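Local coordinates for protein vinylacetyl-CoA Delta-isomerase (Nitrosopumilus maritimus SCM1, PDB 6VJR) that probably dehydrates 4-hydroxybutyryl-CoA and isomerises vinylacetyl-CoA, using bound FAD, a [4Fe-4S] cluster and a nearby iron ion, at residues D6-S11 against N192-I197; Y46-A49 against L55-A58; L82-Q87 against A342-G347. All blocks are in the same frame, centred on the assembly; numbering follows the deposited sequence. Where two conformers were deposited one is given.

Contact 1: residues D6-S11 against N192-I197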
loop_
_atom_site.group_PDB
_atom_site.type_symbol
_atom_site.label_atom_id
_atom_site.label_comp_id
_atom_site.label_asym_id
_atom_site.label_seq_id
_atom_site.Cartn_x
_atom_site.Cartn_y
_atom_site.Cartn_z
ATOM N N ASP A 6 42.429 13.733 -0.110
ATOM C CA ASP A 6 43.485 13.831 0.878
ATOM C C ASP A 6 43.748 15.281 1.261
ATOM O O ASP A 6 43.995 15.569 2.423
ATOM C CB ASP A 6 44.730 13.119 0.415
ATOM C CG ASP A 6 44.601 11.603 0.368
ATOM O OD1 ASP A 6 43.581 11.054 0.866
ATOM O OD2 ASP A 6 45.524 10.987 -0.181
ATOM N N ASP A 7 43.767 16.183 0.277
ATOM C CA ASP A 7 43.948 17.598 0.563
ATOM C C ASP A 7 42.815 18.101 1.474
ATOM O O ASP A 7 43.025 18.881 2.405
ATOM C CB ASP A 7 43.921 18.413 -0.715
ATOM C CG ASP A 7 45.092 18.277 -1.678
ATOM O OD1 ASP A 7 46.160 17.788 -1.281
ATOM O OD2 ASP A 7 44.888 18.623 -2.851
ATOM N N TYR A 8 41.593 17.637 1.198
ATOM C CA TYR A 8 40.431 18.028 1.985
ATOM C C TYR A 8 40.577 17.566 3.432
ATOM O O TYR A 8 40.401 18.342 4.366
ATOM C CB TYR A 8 39.167 17.484 1.346
ATOM C CG TYR A 8 37.997 17.477 2.317
ATOM C CD1 TYR A 8 37.389 18.670 2.747
ATOM C CD2 TYR A 8 37.540 16.294 2.855
ATOM C CE1 TYR A 8 36.356 18.670 3.668
ATOM C CE2 TYR A 8 36.469 16.283 3.722
ATOM C CZ TYR A 8 35.891 17.463 4.152
ATOM O OH TYR A 8 34.850 17.373 5.023
ATOM N N ILE A 9 40.980 16.314 3.617
ATOM C CA ILE A 9 41.165 15.801 4.972
ATOM C C ILE A 9 42.206 16.632 5.733
ATOM O O ILE A 9 41.980 17.030 6.865
ATOM C CB ILE A 9 41.480 14.310 4.929
ATOM C CG1 ILE A 9 40.260 13.565 4.403
ATOM C CG2 ILE A 9 41.953 13.761 6.274
ATOM C CD1 ILE A 9 40.522 12.107 4.094
ATOM N N GLU A 10 43.307 17.003 5.068
ATOM C CA GLU A 10 44.314 17.824 5.699
ATOM C C GLU A 10 43.776 19.207 6.073
ATOM O O GLU A 10 44.143 19.707 7.123
ATOM C CB GLU A 10 45.486 17.936 4.728
ATOM C CG GLU A 10 46.676 18.686 5.310
ATOM C CD GLU A 10 47.253 18.130 6.601
ATOM O OE1 GLU A 10 47.286 16.883 6.803
ATOM O OE2 GLU A 10 47.675 18.988 7.419
ATOM N N SER A 11 42.884 19.794 5.258
ATOM C CA SER A 11 42.302 21.109 5.519
ATOM C C SER A 11 41.427 21.121 6.790
ATOM O O SER A 11 41.159 22.198 7.338
ATOM C CB SER A 11 41.441 21.573 4.334
ATOM O OG SER A 11 40.129 20.974 4.390
ATOM N N ASN A 192 32.449 19.095 9.263
ATOM C CA ASN A 192 33.251 18.731 8.111
ATOM C C ASN A 192 33.277 19.836 7.055
ATOM O O ASN A 192 33.826 19.620 6.003
ATOM C CB ASN A 192 32.733 17.427 7.501
ATOM C CG ASN A 192 32.791 16.278 8.479
ATOM O OD1 ASN A 192 33.485 16.346 9.496
ATOM N ND2 ASN A 192 32.088 15.201 8.173
ATOM N N SER A 193 32.667 20.987 7.344
ATOM C CA SER A 193 32.517 22.075 6.400
ATOM C C SER A 193 33.542 23.183 6.687
ATOM O O SER A 193 34.028 23.320 7.815
ATOM C CB SER A 193 31.112 22.660 6.476
ATOM O OG SER A 193 30.064 21.736 6.171
ATOM N N HIS A 194 33.795 24.017 5.672
ATOM C CA HIS A 194 34.632 25.207 5.772
ATOM C C HIS A 194 33.813 26.460 6.115
ATOM O O HIS A 194 34.271 27.322 6.876
ATOM C CB HIS A 194 35.458 25.390 4.496
ATOM C CG HIS A 194 36.329 24.236 4.164
ATOM N ND1 HIS A 194 36.015 23.365 3.146
ATOM C CD2 HIS A 194 37.426 23.732 4.748
ATOM C CE1 HIS A 194 36.966 22.433 3.065
ATOM N NE2 HIS A 194 37.822 22.621 4.054
ATOM N N TRP A 195 32.652 26.598 5.476
ATOM C CA TRP A 195 31.709 27.677 5.705
ATOM C C TRP A 195 30.325 27.084 5.913
ATOM O O TRP A 195 30.027 26.046 5.332
ATOM C CB TRP A 195 31.645 28.645 4.530
ATOM C CG TRP A 195 32.916 29.419 4.342
ATOM C CD1 TRP A 195 34.058 29.038 3.712
ATOM C CD2 TRP A 195 33.154 30.737 4.848
ATOM N NE1 TRP A 195 34.994 30.039 3.779
ATOM C CE2 TRP A 195 34.464 31.092 4.473
ATOM C CE3 TRP A 195 32.367 31.663 5.537
ATOM C CZ2 TRP A 195 35.012 32.319 4.808
ATOM C CZ3 TRP A 195 32.917 32.867 5.884
ATOM C CH2 TRP A 195 34.218 33.191 5.511
ATOM N N ILE A 196 29.497 27.802 6.664
ATOM C CA ILE A 196 28.109 27.437 6.921
ATOM C C ILE A 196 27.246 28.665 6.626
ATOM O O ILE A 196 27.581 29.781 7.073
ATOM C CB ILE A 196 27.965 26.987 8.372
ATOM C CG1 ILE A 196 28.792 25.697 8.609
ATOM C CG2 ILE A 196 26.497 26.781 8.700
ATOM C CD1 ILE A 196 29.096 25.393 10.049
ATOM N N ILE A 197 26.200 28.478 5.799
ATOM C CA ILE A 197 25.267 29.548 5.488
ATOM C C ILE A 197 24.011 29.390 6.344
ATOM O O ILE A 197 23.273 28.416 6.214
ATOM C CB ILE A 197 24.905 29.571 3.992
ATOM C CG1 ILE A 197 26.148 29.669 3.086
ATOM C CG2 ILE A 197 23.987 30.759 3.740
ATOM C CD1 ILE A 197 25.868 29.575 1.616
#
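Y8 and H194 meet with their rings almost perpendicular, the planes 86° apart and the centroids 5.8 Å from each other. H194 CE1 sits in the plane of the tyrosine ring at its edge, 3.8 Å from Y8 CD1, while the tyrosine approaches the imidazole obliquely. With CG anti to the backbone N (chi1 162°), the tyrosine side chain extends from the side of helix 5-11 until its phenol reaches the loop before strand 195-198. There Y8 OH donates to N192 O over 2.7 Å, in the carbonyl plane and on a lone pair, with a C=O...donor angle of 130°. The same hydroxyl lies 3.3 Å from N192 CB, so N192 takes part through backbone and CB; its amide nitrogen turns elsewhere, to S38 OG and to OE1 of Q99, a residue of the iron-sulfur pocket. One turn along the helix, S11 OG accepts a bond from H194 NE2, 2.9 Å long and in the imidazole plane, and donates in turn to Y8 O at 2.6 Å. A serine suits this place because one short hydroxyl can accept and donate at once. A phenylalanine in place of Y8 would probably keep much of the packing against H194 but leave the carbonyl of N192 without its phenol donor. The other imidazole nitrogen, ND1, bonds V142 N, where the amide must donate, and Y46 packs on the tyrosine ring. With NE2 donating and ND1 accepting, H194 is probably a neutral imidazole protonated at NE2, and the chain from V142 through H194 and S11 to Y8 O gives each polar group a direction, joining the N-terminal helix to the approach of a strand in a four-stranded mixed sheet, probably without a formal charge.

Contact 2: residues Y46-A49 against L55-A58; sequences YDLA and LASA
A56 presses its methyl group into the last turn of helix 36-51, between L48 and A49. This is the tight part of the contact: A56 CB lies 3.6 Å from A49 CA and 3.7 Å from A49 N, touching the helix backbone itself, and it also meets the branch carbon of the leucine, L48 CG, at 3.8 Å. The backbones can come this near, 4.6 Å between A49 CA and A56 CA, because A56, whose CB points at the helix, is small enough to let the main chains approach. The methyl of A49 lies alongside, 4.0 Å from A56 CB and 3.8 Å from A56 O.

Packing thins toward the leucines. L48 holds CG anti to its backbone N (chi1 177°), which carries its branched end toward the short helix 53-56, yet L48 CD2 and L55 CD2 only graze each other at 4.4 Å. L55 also packs on T497 of a second subunit. A49, by contrast, is partly exposed and forms the more open side of an otherwise buried meeting of apolar side chains.

Helix 36-51 is followed almost at once by the short helix 53-56, which leads into strand 57-59: S57 is the first residue to leave helical geometry, its OG bonded to E53 O. Strand 57-59 then pairs antiparallel with strand 66-68, whose N68 touches A49, while R69 just beyond bonds the backbones of L55 and A56. Helix 77-94 packs against both the leucines and the tight part, with L90 on L48, K85 and K89 on L55, and M86 on A56.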
loop_
_atom_site.group_PDB
_atom_site.type_symbol
_atom_site.label_atom_id
_atom_site.label_comp_id
_atom_site.label_asym_id
_atom_site.label_seq_id
_atom_site.Cartn_x
_atom_site.Cartn_y
_atom_site.Cartn_z
ATOM N N TYR A 46 35.456 14.942 -3.592
ATOM C CA TYR A 46 36.612 15.500 -4.272
ATOM C C TYR A 46 37.217 14.459 -5.195
ATOM O O TYR A 46 37.610 14.795 -6.296
ATOM C CB TYR A 46 37.621 16.036 -3.255
ATOM C CG TYR A 46 37.235 17.280 -2.463
ATOM C CD1 TYR A 46 36.553 17.231 -1.259
ATOM C CD2 TYR A 46 37.581 18.525 -2.944
ATOM C CE1 TYR A 46 36.243 18.390 -0.555
ATOM C CE2 TYR A 46 37.329 19.680 -2.241
ATOM C CZ TYR A 46 36.639 19.624 -1.041
ATOM O OH TYR A 46 36.412 20.794 -0.381
ATOM N N ASP A 47 37.383 13.233 -4.706
ATOM C CA ASP A 47 38.009 12.180 -5.501
ATOM C C ASP A 47 37.206 11.887 -6.773
ATOM O O ASP A 47 37.758 11.630 -7.826
ATOM C CB ASP A 47 38.323 10.972 -4.629
ATOM C CG ASP A 47 39.404 11.203 -3.567
ATOM O OD1 ASP A 47 40.313 12.086 -3.779
ATOM O OD2 ASP A 47 39.378 10.459 -2.549
ATOM N N LEU A 48 35.877 11.864 -6.677
ATOM C CA LEU A 48 35.063 11.619 -7.855
ATOM C C LEU A 48 35.290 12.691 -8.925
ATOM O O LEU A 48 35.362 12.367 -10.103
ATOM C CB LEU A 48 33.597 11.498 -7.469
ATOM C CG LEU A 48 32.635 11.312 -8.641
ATOM C CD1 LEU A 48 32.969 9.963 -9.251
ATOM C CD2 LEU A 48 31.176 11.401 -8.268
ATOM N N ALA A 49 35.442 13.954 -8.514
ATOM C CA ALA A 49 35.705 15.023 -9.471
ATOM C C ALA A 49 37.031 14.821 -10.209
ATOM O O ALA A 49 37.145 15.267 -11.343
ATOM C CB ALA A 49 35.623 16.360 -8.767
ATOM N N LEU A 55 31.339 14.286 -14.978
ATOM C CA LEU A 55 30.203 14.091 -14.095
ATOM C C LEU A 55 30.207 15.057 -12.904
ATOM O O LEU A 55 29.144 15.556 -12.512
ATOM C CB LEU A 55 30.241 12.650 -13.615
ATOM C CG LEU A 55 29.120 12.217 -12.669
ATOM C CD1 LEU A 55 27.788 12.375 -13.347
ATOM C CD2 LEU A 55 29.377 10.778 -12.230
ATOM N N ALA A 56 31.383 15.230 -12.275
ATOM C CA ALA A 56 31.471 15.833 -10.945
ATOM C C ALA A 56 32.134 17.209 -10.895
ATOM O O ALA A 56 32.298 17.779 -9.820
ATOM C CB ALA A 56 32.149 14.856 -9.993
ATOM N N SER A 57 32.427 17.784 -12.055
ATOM C CA SER A 57 32.924 19.140 -12.105
ATOM C C SER A 57 32.221 19.851 -13.250
ATOM O O SER A 57 31.717 19.211 -14.177
ATOM C CB SER A 57 34.433 19.177 -12.214
ATOM O OG SER A 57 34.849 18.823 -13.517
ATOM N N ALA A 58 32.249 21.184 -13.215
ATOM C CA ALA A 58 31.534 21.997 -14.172
ATOM C C ALA A 58 32.374 23.207 -14.556
ATOM O O ALA A 58 33.188 23.658 -13.769
ATOM C CB ALA A 58 30.263 22.473 -13.550
#

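Contact 3: residues L82-Q87 against A342-G347; sequences LQNKMQ and ASSHQG
N84 and S344 face each other from helix 77-94 and the last turn of helix 320-345, their CA atoms 7.9 Å apart and the nearest pair between the two segments. At that spacing two short polar side chains can just bridge the gap, and one bond does so: S344 OG donates to N84 OD1 over 2.7 Å. The hydroxyl comes at a C=O...donor angle of 125° but from above the amide, 45° out of the carbonyl plane and away from the lone-pair direction. Serine and asparagine reach one another because N84 CG and S344 OG both lie anti to their own carbonyl carbons, and both CB atoms point at the other helix. S344 CB follows behind at 3.5 Å from N84 OD1.

The amide is held from its other end as well. N84 ND2 donates to Q87 OE1, 2.9 Å away, nearly straight at 163° and within the plane of the asparagine amide. This bond within the helix, together with the one from S344, fixes which end of the amide is oxygen and limits its rotation; a weak bond from ND2 to R291 O adds to this. The glutamine is long enough to reach back to the side chain three residues earlier, and its own nitrogen makes a weak bond to S292 OG.

S344 OG also accepts from R291 NH1, which serves Q83 OE1 too. Two buried polar side chains thus find partners in both directions, and the guanidinium probably polarises the serine hydroxyl toward stronger donation to N84. The N84 side chain is about 8 Å from the bound iron-sulfur cluster, and S292 lines the cluster's pocket, so this network is consistent with a second shell that links a helix of the N-terminal family region to one of the C-terminal region beside the cofactor site.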
loop_
_atom_site.group_PDB
_atom_site.type_symbol
_atom_site.label_atom_id
_atom_site.label_comp_id
_atom_site.label_asym_id
_atom_site.label_seq_id
_atom_site.Cartn_x
_atom_site.Cartn_y
_atom_site.Cartn_z
ATOM N N LEU A 82 22.653 16.852 -14.228
ATOM C CA LEU A 82 23.975 16.382 -13.843
ATOM C C LEU A 82 24.188 16.342 -12.331
ATOM O O LEU A 82 24.908 15.469 -11.824
ATOM C CB LEU A 82 24.997 17.252 -14.545
ATOM C CG LEU A 82 25.209 16.879 -16.012
ATOM C CD1 LEU A 82 25.945 17.999 -16.700
ATOM C CD2 LEU A 82 26.036 15.612 -16.194
ATOM N N GLN A 83 23.543 17.259 -11.595
ATOM C CA GLN A 83 23.574 17.187 -10.129
ATOM C C GLN A 83 23.007 15.824 -9.704
ATOM O O GLN A 83 23.617 15.135 -8.871
ATOM C CB GLN A 83 22.701 18.238 -9.422
ATOM C CG GLN A 83 23.163 19.677 -9.605
ATOM C CD GLN A 83 22.193 20.681 -9.027
ATOM O OE1 GLN A 83 21.000 20.402 -8.875
ATOM N NE2 GLN A 83 22.694 21.839 -8.668
ATOM N N ASN A 84 21.864 15.439 -10.285
ATOM C CA ASN A 84 21.208 14.163 -9.947
ATOM C C ASN A 84 22.045 12.946 -10.339
ATOM O O ASN A 84 22.178 12.003 -9.584
ATOM C CB ASN A 84 19.825 14.073 -10.572
ATOM C CG ASN A 84 18.749 14.965 -10.008
ATOM O OD1 ASN A 84 17.761 15.218 -10.703
ATOM N ND2 ASN A 84 18.860 15.392 -8.756
ATOM N N LYS A 85 22.675 12.984 -11.510
ATOM C CA LYS A 85 23.539 11.883 -11.951
ATOM C C LYS A 85 24.705 11.696 -10.967
ATOM O O LYS A 85 25.027 10.579 -10.561
ATOM C CB LYS A 85 24.023 12.152 -13.355
ATOM C CG LYS A 85 22.948 12.139 -14.410
ATOM C CD LYS A 85 23.455 12.377 -15.803
ATOM C CE LYS A 85 22.444 12.033 -16.825
ATOM N NZ LYS A 85 22.905 12.382 -18.150
ATOM N N MET A 86 25.342 12.810 -10.575
ATOM C CA MET A 86 26.406 12.827 -9.581
ATOM C C MET A 86 25.935 12.265 -8.242
ATOM O O MET A 86 26.644 11.477 -7.612
ATOM C CB MET A 86 27.022 14.237 -9.504
ATOM C CG MET A 86 28.123 14.310 -8.441
ATOM S SD MET A 86 28.820 15.956 -8.285
ATOM C CE MET A 86 27.488 16.883 -7.533
ATOM N N GLN A 87 24.793 12.765 -7.772
ATOM C CA GLN A 87 24.195 12.306 -6.515
ATOM C C GLN A 87 24.010 10.783 -6.473
ATOM O O GLN A 87 24.356 10.134 -5.474
ATOM C CB GLN A 87 22.906 13.051 -6.264
ATOM C CG GLN A 87 23.111 14.502 -5.853
ATOM C CD GLN A 87 21.894 15.374 -6.056
ATOM O OE1 GLN A 87 20.963 15.016 -6.787
ATOM N NE2 GLN A 87 21.887 16.530 -5.393
ATOM N N ALA A 342 13.030 14.008 -13.688
ATOM C CA ALA A 342 11.980 14.714 -14.403
ATOM C C ALA A 342 11.924 16.169 -13.910
ATOM O O ALA A 342 11.797 17.087 -14.686
ATOM C CB ALA A 342 10.633 14.038 -14.184
ATOM N N SER A 343 11.998 16.374 -12.597
ATOM C CA SER A 343 12.004 17.701 -12.006
ATOM C C SER A 343 13.140 18.523 -12.602
ATOM O O SER A 343 12.965 19.680 -12.995
ATOM C CB SER A 343 12.085 17.635 -10.502
ATOM O OG SER A 343 12.083 18.946 -9.927
ATOM N N SER A 344 14.330 17.925 -12.632
ATOM C CA SER A 344 15.516 18.616 -13.125
ATOM C C SER A 344 15.393 18.904 -14.613
ATOM O O SER A 344 15.698 20.029 -15.058
ATOM C CB SER A 344 16.702 17.798 -12.795
ATOM O OG SER A 344 16.991 17.695 -11.419
ATOM N N HIS A 345 14.973 17.915 -15.402
ATOM C CA HIS A 345 14.788 18.078 -16.842
ATOM C C HIS A 345 13.812 19.193 -17.187
ATOM O O HIS A 345 13.993 19.826 -18.218
ATOM C CB HIS A 345 14.317 16.779 -17.519
ATOM C CG HIS A 345 15.411 15.847 -17.935
ATOM N ND1 HIS A 345 16.291 16.165 -18.944
ATOM C CD2 HIS A 345 15.759 14.637 -17.502
ATOM C CE1 HIS A 345 17.111 15.130 -19.146
ATOM N NE2 HIS A 345 16.786 14.184 -18.282
ATOM N N GLN A 346 12.803 19.407 -16.315
ATOM C CA GLN A 346 11.740 20.396 -16.501
ATOM C C GLN A 346 12.112 21.757 -15.892
ATOM O O GLN A 346 11.243 22.633 -15.779
ATOM C CB GLN A 346 10.440 19.815 -15.940
ATOM C CG GLN A 346 9.908 18.706 -16.832
ATOM C CD GLN A 346 9.474 19.156 -18.212
ATOM O OE1 GLN A 346 9.977 18.703 -19.250
ATOM N NE2 GLN A 346 8.475 20.035 -18.232
ATOM N N GLY A 347 13.389 21.972 -15.561
ATOM C CA GLY A 347 13.838 23.218 -14.937
ATOM C C GLY A 347 13.724 24.452 -15.840
ATOM O O GLY A 347 13.680 24.352 -17.059
#

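In the fold
From the N terminus, helix 5-11 opens contact 1, which closes 181 residues later at the approach to strand 195-198. Contact 2 is nested within that long loop, a short turn from helix 36-51 to strand 57-59. Contact 3 begins later on helix 77-94, still inside the loop of contact 1, but closes beyond it on helix 320-345, so contacts 1 and 3 cross while 2 and 3 follow in series. Contact 2 is the link in space: Y46 touches Y8 and H194, and L48, L55 and A56 reach helix 77-94. Together they tie the N-terminal helices to the four-stranded mixed sheet that contains strand 195-198 and to the helices of the C-terminal family region.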